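Local coordinates for protein hydrogen peroxide-inducible genes activator (Corynebacterium glutamicum, PDB 6G4R) that probably acts as an OxyR-like transcription regulator of the LysR family, sensing hydrogen peroxide and controlling the genes of the peroxide response, at residues 204-209 with 275-280. The protein carries 1 engineered substitution. Residues are numbered along the deposited sequence; the frame is centred on the assembly and turned at random.
Sequences GHSLHD and TANRRI. Engineered in segment 204-209: S206 (natural residue Cys).
S206 and L207 run beside A276 and N277 as antiparallel strands in the LysR substrate-binding domain, which has the periplasmic-binding-protein fold. Strand 206-209 is short and loosely paired. It lies against strand 274-285, which also pairs with strand 162-177. The directions of 206-209 and 275-280 differ by 155°, and their axes come within 4.9 Å.

The tighter packing is on the face of L207 and A276. CD2 of L207 touches CB of A276 at 3.6 Å. L207 also reaches L250 of strand 249-252. At the other end, CB of R278 lies 3.4 Å from O of G204. The R278 chain then runs extended to a guanidinium held by T107, the carbonyl of D203 and a salt bridge to E170.

The opposite face, with S206, H208 and T275, is more exposed and looser. S206 is engineered, a cysteine in the natural sequence. H208 is poorly ordered. Between the backbones, S206 N bonds N277 O at 3.2 Å; H208 N to T275 O is weak.

T275 grips H208 O twice, from opposite faces of the carbonyl plane. Its OG1 sits between the backbone N and the carbonyl carbon (chi1 40°), which turns it to H208 O at 2.6 Å; T275 N bonds that oxygen at 2.8 Å.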
loop_
_atom_site.group_PDB
_atom_site.type_symbol
_atom_site.label_atom_id
_atom_site.label_comp_id
_atom_site.label_asym_id
_atom_site.label_seq_id
_atom_site.Cartn_x
_atom_site.Cartn_y
_atom_site.Cartn_z
ATOM N N GLY B 204 3.640 18.184 -8.291
ATOM C CA GLY B 204 4.231 19.231 -7.488
ATOM C C GLY B 204 3.968 20.614 -8.036
ATOM O O GLY B 204 4.466 21.595 -7.471
ATOM N N HIS B 205 3.202 20.716 -9.118
ATOM C CA HIS B 205 2.966 21.957 -9.834
ATOM C C HIS B 205 2.005 22.869 -9.080
ATOM O O HIS B 205 1.179 22.428 -8.277
ATOM C CB HIS B 205 2.383 21.661 -11.214
ATOM C CG HIS B 205 1.070 20.940 -11.165
ATOM N ND1 HIS B 205 0.975 19.579 -10.976
ATOM C CD2 HIS B 205 -0.202 21.395 -11.267
ATOM C CE1 HIS B 205 -0.298 19.224 -10.970
ATOM N NE2 HIS B 205 -1.033 20.309 -11.144
ATOM N N SER B 206 2.125 24.165 -9.363
ATOM C CA SER B 206 1.253 25.191 -8.791
ATOM C C SER B 206 1.003 26.234 -9.878
ATOM O O SER B 206 1.858 27.088 -10.133
ATOM C CB SER B 206 1.872 25.819 -7.548
ATOM O OG SER B 206 3.129 26.405 -7.841
ATOM N N LEU B 207 -0.160 26.159 -10.517
ATOM C CA LEU B 207 -0.500 27.113 -11.564
ATOM C C LEU B 207 -0.856 28.461 -10.949
ATOM O O LEU B 207 -1.549 28.528 -9.930
ATOM C CB LEU B 207 -1.673 26.593 -12.395
ATOM C CG LEU B 207 -1.636 25.124 -12.825
ATOM C CD1 LEU B 207 -2.877 24.773 -13.631
ATOM C CD2 LEU B 207 -0.381 24.811 -13.620
ATOM N N HIS B 208 -0.384 29.542 -11.575
ATOM C CA HIS B 208 -0.688 30.876 -11.064
ATOM C C HIS B 208 -0.383 31.971 -12.080
ATOM O O HIS B 208 0.751 32.092 -12.552
ATOM C CB HIS B 208 0.094 31.137 -9.774
ATOM C CG HIS B 208 -0.255 32.430 -9.107
ATOM N ND1 HIS B 208 0.228 33.646 -9.539
ATOM C CD2 HIS B 208 -1.036 32.696 -8.033
ATOM C CE1 HIS B 208 -0.242 34.606 -8.762
ATOM N NE2 HIS B 208 -1.012 34.057 -7.841
ATOM N N ASP B 209 -1.392 32.766 -12.429
ATOM C CA ASP B 209 -1.220 33.876 -13.353
ATOM C C ASP B 209 -0.911 35.157 -12.587
ATOM O O ASP B 209 -1.364 35.349 -11.455
ATOM C CB ASP B 209 -2.474 34.070 -14.210
ATOM N N THR B 275 2.553 31.738 -14.681
ATOM C CA THR B 275 3.718 31.069 -14.102
ATOM C C THR B 275 3.280 29.695 -13.600
ATOM O O THR B 275 2.694 29.579 -12.520
ATOM C CB THR B 275 4.336 31.900 -12.981
ATOM O OG1 THR B 275 3.296 32.494 -12.193
ATOM C CG2 THR B 275 5.219 32.997 -13.559
ATOM N N ALA B 276 3.564 28.660 -14.386
ATOM C CA ALA B 276 3.234 27.279 -14.040
ATOM C C ALA B 276 4.536 26.496 -13.898
ATOM O O ALA B 276 5.139 26.095 -14.899
ATOM C CB ALA B 276 2.324 26.657 -15.094
ATOM N N ASN B 277 4.968 26.274 -12.658
ATOM C CA ASN B 277 6.233 25.603 -12.397
ATOM C C ASN B 277 6.149 24.865 -11.066
ATOM O O ASN B 277 5.120 24.882 -10.384
ATOM C CB ASN B 277 7.396 26.602 -12.407
ATOM C CG ASN B 277 7.178 27.770 -11.457
ATOM O OD1 ASN B 277 6.341 27.713 -10.555
ATOM N ND2 ASN B 277 7.939 28.840 -11.656
ATOM N N ARG B 278 7.252 24.213 -10.702
ATOM C CA ARG B 278 7.401 23.578 -9.402
ATOM C C ARG B 278 8.793 23.882 -8.867
ATOM O O ARG B 278 9.754 24.003 -9.630
ATOM C CB ARG B 278 7.177 22.059 -9.472
ATOM C CG ARG B 278 8.203 21.304 -10.302
ATOM C CD ARG B 278 7.916 19.810 -10.297
ATOM N NE ARG B 278 8.887 19.057 -11.087
ATOM C CZ ARG B 278 8.882 17.733 -11.211
ATOM N NH1 ARG B 278 7.955 17.011 -10.598
ATOM N NH2 ARG B 278 9.802 17.131 -11.951
ATOM N N ARG B 279 8.891 24.013 -7.546
ATOM C CA ARG B 279 10.154 24.312 -6.879
ATOM C C ARG B 279 10.700 23.025 -6.270
ATOM O O ARG B 279 10.123 22.485 -5.321
ATOM C CB ARG B 279 9.959 25.395 -5.819
ATOM C CG ARG B 279 11.249 25.904 -5.203
ATOM C CD ARG B 279 10.989 27.097 -4.297
ATOM N NE ARG B 279 12.229 27.703 -3.819
ATOM C CZ ARG B 279 12.903 28.638 -4.480
ATOM N NH1 ARG B 279 12.459 29.075 -5.650
ATOM N NH2 ARG B 279 14.022 29.137 -3.972
ATOM N N ILE B 280 11.814 22.539 -6.815
ATOM C CA ILE B 280 12.462 21.313 -6.358
ATOM C C ILE B 280 13.611 21.676 -5.427
ATOM O O ILE B 280 14.349 22.637 -5.679
ATOM C CB ILE B 280 12.957 20.474 -7.552
ATOM C CG1 ILE B 280 11.774 20.040 -8.419
ATOM C CG2 ILE B 280 13.745 19.261 -7.077
ATOM C CD1 ILE B 280 10.862 19.036 -7.748
#